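Local coordinates for protein 6-phosphogluconolactonase (PDB 1VL1) that hydrolyses 6-phosphogluconolactone to 6-phosphogluconate, the second step in the oxidative stage of the pentose phosphate pathway, at residues Arg129-Ala134 / Val180-Arg185; Lys39-Lys44 / Asn72-Phe77. All coordinates share one frame; numbering follows the deposited sequence.

Contact 1 (Arg129-Ala134 / Val180-Arg185); sequences REIRSA and VTLTFR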
loop_
_atom_site.group_PDB
_atom_site.type_symbol
_atom_site.label_atom_id
_atom_site.label_comp_id
_atom_site.label_asym_id
_atom_site.label_seq_id
_atom_site.Cartn_x
_atom_site.Cartn_y
_atom_site.Cartn_z
ATOM N N ARG A 129 14.133 -0.433 -10.035
ATOM C CA ARG A 129 14.552 -1.476 -10.971
ATOM C C ARG A 129 13.791 -2.786 -10.732
ATOM O O ARG A 129 13.432 -3.488 -11.684
ATOM C CB ARG A 129 16.059 -1.733 -10.935
ATOM C CG ARG A 129 16.953 -0.645 -11.553
ATOM C CD ARG A 129 18.406 -0.978 -11.673
ATOM N NE ARG A 129 19.028 -1.322 -10.406
ATOM C CZ ARG A 129 19.668 -0.482 -9.586
ATOM N NH1 ARG A 129 19.755 0.809 -9.859
ATOM N NH2 ARG A 129 20.254 -0.988 -8.492
ATOM N N GLU A 130 13.605 -3.163 -9.463
ATOM C CA GLU A 130 12.941 -4.424 -9.154
ATOM C C GLU A 130 11.482 -4.385 -9.583
ATOM O O GLU A 130 10.961 -5.354 -10.111
ATOM C CB GLU A 130 12.976 -4.710 -7.652
ATOM C CG GLU A 130 14.230 -5.238 -7.142
ATOM C CD GLU A 130 14.070 -5.721 -5.700
ATOM O OE1 GLU A 130 13.041 -6.335 -5.359
ATOM O OE2 GLU A 130 15.042 -5.462 -4.981
ATOM N N ILE A 131 10.801 -3.277 -9.282
ATOM C CA ILE A 131 9.417 -3.140 -9.703
ATOM C C ILE A 131 9.266 -3.245 -11.219
ATOM O O ILE A 131 8.430 -4.040 -11.716
ATOM C CB ILE A 131 8.850 -1.789 -9.208
ATOM C CG1 ILE A 131 8.822 -1.806 -7.695
ATOM C CG2 ILE A 131 7.474 -1.601 -9.785
ATOM C CD1 ILE A 131 8.491 -0.421 -7.128
ATOM N N ARG A 132 10.094 -2.490 -11.952
ATOM C CA ARG A 132 10.046 -2.503 -13.399
ATOM C C ARG A 132 10.259 -3.912 -13.965
ATOM O O ARG A 132 9.643 -4.329 -14.949
ATOM C CB ARG A 132 11.105 -1.564 -13.996
ATOM C CG ARG A 132 10.841 -0.104 -13.788
ATOM C CD ARG A 132 11.937 0.764 -14.367
ATOM N NE ARG A 132 11.740 2.196 -14.133
ATOM C CZ ARG A 132 10.976 3.004 -14.890
ATOM N NH1 ARG A 132 10.302 2.519 -15.929
ATOM N NH2 ARG A 132 10.875 4.306 -14.577
ATOM N N SER A 133 11.188 -4.633 -13.366
ATOM C CA SER A 133 11.467 -5.968 -13.789
ATOM C C SER A 133 10.267 -6.921 -13.565
ATOM O O SER A 133 10.014 -7.847 -14.378
ATOM C CB SER A 133 12.667 -6.473 -12.998
ATOM O OG SER A 133 13.043 -7.720 -13.505
ATOM N N ALA A 134 9.540 -6.681 -12.499
ATOM C CA ALA A 134 8.407 -7.565 -12.141
ATOM C C ALA A 134 7.171 -7.331 -13.004
ATOM O O ALA A 134 6.547 -8.284 -13.487
ATOM C CB ALA A 134 8.063 -7.401 -10.692
ATOM N N VAL A 180 11.300 6.255 1.781
ATOM C CA VAL A 180 11.344 5.839 0.391
ATOM C C VAL A 180 9.896 5.526 0.021
ATOM O O VAL A 180 9.209 4.850 0.778
ATOM C CB VAL A 180 12.239 4.620 0.224
ATOM C CG1 VAL A 180 12.066 4.017 -1.186
ATOM C CG2 VAL A 180 13.651 4.994 0.571
ATOM N N THR A 181 9.413 6.078 -1.085
ATOM C CA THR A 181 8.023 5.875 -1.423
ATOM C C THR A 181 7.781 5.707 -2.891
ATOM O O THR A 181 8.450 6.309 -3.725
ATOM C CB THR A 181 7.166 7.078 -0.871
ATOM O OG1 THR A 181 5.746 6.803 -1.017
ATOM C CG2 THR A 181 7.464 8.325 -1.615
ATOM N N LEU A 182 6.781 4.872 -3.232
ATOM C CA LEU A 182 6.236 4.954 -4.553
ATOM C C LEU A 182 5.614 6.307 -4.718
ATOM O O LEU A 182 5.171 6.921 -3.740
ATOM C CB LEU A 182 5.127 3.929 -4.751
ATOM C CG LEU A 182 5.550 2.475 -4.761
ATOM C CD1 LEU A 182 4.365 1.520 -5.160
ATOM C CD2 LEU A 182 6.668 2.181 -5.576
ATOM N N THR A 183 5.605 6.775 -5.980
ATOM C CA THR A 183 5.041 8.101 -6.367
ATOM C C THR A 183 3.615 7.946 -6.852
ATOM O O THR A 183 3.081 6.832 -6.996
ATOM C CB THR A 183 5.864 8.652 -7.537
ATOM O OG1 THR A 183 5.827 7.713 -8.613
ATOM C CG2 THR A 183 7.330 8.846 -7.185
ATOM N N PHE A 184 2.924 9.060 -7.069
ATOM C CA PHE A 184 1.626 8.972 -7.729
ATOM C C PHE A 184 1.672 8.159 -9.040
ATOM O O PHE A 184 0.784 7.328 -9.306
ATOM C CB PHE A 184 1.094 10.365 -8.020
ATOM C CG PHE A 184 0.812 11.212 -6.807
ATOM C CD1 PHE A 184 0.363 10.669 -5.600
ATOM C CD2 PHE A 184 0.893 12.599 -6.913
ATOM C CE1 PHE A 184 0.057 11.464 -4.509
ATOM C CE2 PHE A 184 0.579 13.423 -5.805
ATOM C CZ PHE A 184 0.161 12.839 -4.585
ATOM N N ARG A 185 2.689 8.395 -9.855
ATOM C CA ARG A 185 2.863 7.656 -11.110
ATOM C C ARG A 185 2.811 6.149 -10.926
ATOM O O ARG A 185 2.050 5.454 -11.634
ATOM C CB ARG A 185 4.182 8.080 -11.748
ATOM C CG ARG A 185 4.545 7.364 -12.961
ATOM C CD ARG A 185 5.743 8.045 -13.600
ATOM N NE ARG A 185 6.404 7.169 -14.550
ATOM C CZ ARG A 185 7.713 7.193 -14.825
ATOM N NH1 ARG A 185 8.532 8.065 -14.221
ATOM N NH2 ARG A 185 8.206 6.323 -15.705
#

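Contact 2 (Lys39-Lys44 / Asn72-Phe77); sequences KLLEEK and NRIHFF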
loop_
_atom_site.group_PDB
_atom_site.type_symbol
_atom_site.label_atom_id
_atom_site.label_comp_id
_atom_site.label_asym_id
_atom_site.label_seq_id
_atom_site.Cartn_x
_atom_site.Cartn_y
_atom_site.Cartn_z
ATOM N N LYS A 39 -10.723 -13.312 -8.268
ATOM C CA LYS A 39 -11.096 -12.914 -9.631
ATOM C C LYS A 39 -9.852 -12.653 -10.510
ATOM O O LYS A 39 -9.773 -13.116 -11.644
ATOM C CB LYS A 39 -12.017 -11.664 -9.611
ATOM C CG LYS A 39 -13.433 -11.908 -9.062
ATOM C CD LYS A 39 -14.329 -10.604 -8.945
ATOM C CE LYS A 39 -13.815 -9.613 -7.893
ATOM N NZ LYS A 39 -14.722 -8.495 -7.428
ATOM N N LEU A 40 -8.877 -11.953 -9.955
ATOM C CA LEU A 40 -7.676 -11.591 -10.702
ATOM C C LEU A 40 -6.979 -12.872 -11.140
ATOM O O LEU A 40 -6.620 -13.024 -12.297
ATOM C CB LEU A 40 -6.777 -10.654 -9.881
ATOM C CG LEU A 40 -7.286 -9.192 -9.771
ATOM C CD1 LEU A 40 -6.601 -8.457 -8.674
ATOM C CD2 LEU A 40 -7.066 -8.481 -11.078
ATOM N N LEU A 41 -6.885 -13.828 -10.221
ATOM C CA LEU A 41 -6.238 -15.114 -10.511
ATOM C C LEU A 41 -6.981 -16.017 -11.483
ATOM O O LEU A 41 -6.381 -16.931 -12.044
ATOM C CB LEU A 41 -5.916 -15.840 -9.194
ATOM C CG LEU A 41 -4.885 -15.164 -8.280
ATOM C CD1 LEU A 41 -5.036 -15.699 -6.878
ATOM C CD2 LEU A 41 -3.453 -15.379 -8.791
ATOM N N GLU A 42 -8.277 -15.795 -11.723
ATOM C CA GLU A 42 -8.977 -16.527 -12.776
ATOM C C GLU A 42 -8.516 -16.049 -14.147
ATOM O O GLU A 42 -8.561 -16.800 -15.115
ATOM C CB GLU A 42 -10.493 -16.345 -12.667
ATOM C CG GLU A 42 -11.068 -16.900 -11.379
ATOM C CD GLU A 42 -12.570 -16.726 -11.294
ATOM O OE1 GLU A 42 -13.031 -15.559 -11.267
ATOM O OE2 GLU A 42 -13.283 -17.753 -11.253
ATOM N N GLU A 43 -8.087 -14.794 -14.207
ATOM C CA GLU A 43 -7.744 -14.111 -15.446
ATOM C C GLU A 43 -6.257 -14.178 -15.797
ATOM O O GLU A 43 -5.897 -14.170 -16.979
ATOM C CB GLU A 43 -8.086 -12.625 -15.291
ATOM C CG GLU A 43 -9.552 -12.303 -15.106
ATOM C CD GLU A 43 -9.760 -10.849 -14.718
ATOM O OE1 GLU A 43 -8.763 -10.119 -14.503
ATOM O OE2 GLU A 43 -10.927 -10.422 -14.626
ATOM N N LYS A 44 -5.404 -14.197 -14.767
ATOM C CA LYS A 44 -3.966 -14.000 -14.913
ATOM C C LYS A 44 -3.178 -14.993 -14.097
ATOM O O LYS A 44 -3.521 -15.278 -12.962
ATOM C CB LYS A 44 -3.565 -12.667 -14.317
ATOM C CG LYS A 44 -4.108 -11.441 -14.963
ATOM C CD LYS A 44 -3.593 -10.208 -14.205
ATOM C CE LYS A 44 -2.092 -9.930 -14.572
ATOM N NZ LYS A 44 -1.223 -9.346 -13.534
ATOM N N ASN A 72 2.411 -18.681 -4.487
ATOM C CA ASN A 72 3.417 -18.583 -5.545
ATOM C C ASN A 72 3.010 -17.744 -6.744
ATOM O O ASN A 72 3.861 -17.349 -7.526
ATOM C CB ASN A 72 3.864 -19.933 -6.030
ATOM C CG ASN A 72 2.748 -20.772 -6.643
ATOM O OD1 ASN A 72 1.717 -20.980 -6.021
ATOM N ND2 ASN A 72 2.968 -21.277 -7.859
ATOM N N ARG A 73 1.723 -17.486 -6.911
ATOM C CA ARG A 73 1.227 -16.671 -8.053
ATOM C C ARG A 73 1.004 -15.235 -7.622
ATOM O O ARG A 73 0.572 -14.406 -8.419
ATOM C CB ARG A 73 -0.079 -17.286 -8.534
ATOM C CG ARG A 73 0.130 -18.649 -9.163
ATOM C CD ARG A 73 -1.146 -19.349 -9.578
ATOM N NE ARG A 73 -1.899 -18.506 -10.514
ATOM C CZ ARG A 73 -3.214 -18.538 -10.657
ATOM N NH1 ARG A 73 -3.957 -19.421 -10.005
ATOM N NH2 ARG A 73 -3.799 -17.732 -11.530
ATOM N N ILE A 74 1.285 -14.904 -6.368
ATOM C CA ILE A 74 1.030 -13.552 -5.884
ATOM C C ILE A 74 2.312 -12.846 -5.525
ATOM O O ILE A 74 3.082 -13.354 -4.726
ATOM C CB ILE A 74 0.057 -13.527 -4.691
ATOM C CG1 ILE A 74 -1.242 -14.280 -5.050
ATOM C CG2 ILE A 74 -0.214 -12.086 -4.283
ATOM C CD1 ILE A 74 -2.096 -14.654 -3.846
ATOM N N HIS A 75 2.557 -11.696 -6.156
ATOM C CA HIS A 75 3.774 -10.873 -5.881
ATOM C C HIS A 75 3.432 -9.637 -5.103
ATOM O O HIS A 75 2.467 -8.923 -5.456
ATOM C CB HIS A 75 4.450 -10.505 -7.196
ATOM C CG HIS A 75 4.938 -11.690 -7.950
ATOM N ND1 HIS A 75 6.271 -11.976 -8.110
ATOM C CD2 HIS A 75 4.252 -12.690 -8.548
ATOM C CE1 HIS A 75 6.388 -13.116 -8.765
ATOM N NE2 HIS A 75 5.181 -13.567 -9.045
ATOM N N PHE A 76 4.205 -9.357 -4.047
ATOM C CA PHE A 76 3.870 -8.263 -3.147
ATOM C C PHE A 76 4.975 -7.175 -3.169
ATOM O O PHE A 76 6.134 -7.504 -3.248
ATOM C CB PHE A 76 3.715 -8.778 -1.681
ATOM C CG PHE A 76 2.466 -9.620 -1.452
ATOM C CD1 PHE A 76 1.233 -9.017 -1.369
ATOM C CD2 PHE A 76 2.529 -10.986 -1.381
ATOM C CE1 PHE A 76 0.081 -9.749 -1.158
ATOM C CE2 PHE A 76 1.351 -11.729 -1.171
ATOM C CZ PHE A 76 0.168 -11.100 -1.067
ATOM N N PHE A 77 4.553 -5.920 -3.059
ATOM C CA PHE A 77 5.443 -4.779 -3.053
ATOM C C PHE A 77 5.059 -3.842 -1.949
ATOM O O PHE A 77 3.876 -3.554 -1.782
ATOM C CB PHE A 77 5.327 -4.018 -4.388
ATOM C CG PHE A 77 5.557 -4.879 -5.589
ATOM C CD1 PHE A 77 4.542 -5.689 -6.086
ATOM C CD2 PHE A 77 6.751 -4.867 -6.226
ATOM C CE1 PHE A 77 4.763 -6.518 -7.142
ATOM C CE2 PHE A 77 6.985 -5.711 -7.320
ATOM C CZ PHE A 77 5.987 -6.504 -7.783
HETATM O O HOH W 1 -6.894 -19.530 -10.149
#

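Contact 1 (Arg129-Ala134 / Val180-Arg185)
Ile131 and Leu182 meet methyl to methyl, and theirs is the tight part of this contact. Ile131 CD1 lies 3.5 Å from Leu182 CD2. The two side chains approach at a slant, and both are buried. Ile131 sits on helix 120-134 and its CB points at the strand. CG1 stands beside the backbone N, opposite the carbonyl carbon (chi1 -65°), and the extended second torsion carries CD1 forward to Leu182. Leu182 closes strand 179-182, and one branch of its isobutyl group, CD2, does the touching. Val166 of the neighbouring strand 166-168 packs against both residues, so the pair belongs to a larger apolar layer between helix and sheet. Such layering is that of an alpha/beta fold, consistent with the Rossmann-like clan in which the family is placed.

The other half is loose and faces solvent. Arg132 and Arg185 are exposed, and their extended side chains run at about a right angle to each other. The terminal nitrogens Arg132 NH2 and Arg185 NH2 come within 3.5 Å. Arg185 NH2 arrives at the edge of the Arg132 guanidinium, near its plane, while the two planes are turned 64° apart. No hydrogen bond spans the segments. Each arginine has a carboxylate of its own: Arg132 NH2 pairs with Glu128 one helical turn back, and Arg185 NH1 pairs with Asp163.

After Leu182 the chain turns into a short helix, with Thr183 at its N-cap.

The contact thus joins helix 120-134 to the end of strand 179-182 through one buried aliphatic pair. The two acidic partners probably offset the charge where the arginines come close, so cohesion across the segments appears to rest on the apolar contact.

Contact 2 (Lys39-Lys44 / Asn72-Phe77)
The flat guanidinium of Arg73 is set against Leu41 in two ways at once. Over one face lies the Leu41 methyl CD2, 3.5 Å above the plane and offset toward its rim. In the plane, at the edge, lies the carbonyl oxygen of the same leucine. Arg73 NH2 donates to Leu41 O over 2.8 Å, in the carbonyl plane and on a lone pair. The same nitrogen donates to Lys44 O at 2.9 Å. This second bond is more bent (136° at the hydrogen, against 151°), and here the donor is tilted out of the carbonyl plane.

The side chain of Arg73 leaves its backbone toward the helix. A bend at chi3 (57°) turns the guanidinium so that CD2 of Leu41 covers it while NH2 meets the carbonyls. NE donates to the backbone oxygen of Asp45, just past the helical segment. A water accepts from Arg73 NH1 at 2.9 Å and gives a weak bond back to Leu41 O. Leu41 reaches on with its other branch, and its CD1 lies 4.4 Å from Ile74 CD1 at the start of strand 74-82. Leu41 also packs on Ile47 of strand 47-51, the parallel neighbour of 74-82. The amino group of Lys44 is engaged elsewhere, in a salt bridge with Asp139.

A leucine in place of Arg73 would probably leave the carbonyls of Leu41, Lys44 and Asp45 without the NH2 and NE donors that grip them and let the turn after the helix shift more freely.

One positive group therefore clasps three main-chain oxygens where helix 25-43 gives way to strand 47-51. Its charge probably suits the partial negative charge expected at the C-terminal part of a helix, and it fixes that turn to the entry of the neighbouring strand.

In the fold
Contacts 1 and 2 have centres about 18 Å apart and meet on one sheet, since strands 74-82 and 179-182 are antiparallel neighbours in it. Phe77 joins them directly: its CZ lies 3.7 Å from Ala134 CB, and its CD2 lies 4.0 Å from Ile131 CG1. Phe77 of contact 2 thus packs against helix 120-134 of contact 1. Contact 2 closes along the chain before contact 1 opens. It lies where parallel strands 47-51 and 74-82 begin, its centre about 16 Å from the chain centre, against about 12 Å for contact 1. Neither contact includes a bound ligand. Contact 1 joins helix 120-134, and contact 2 helix 25-43, to strands of the same sheet.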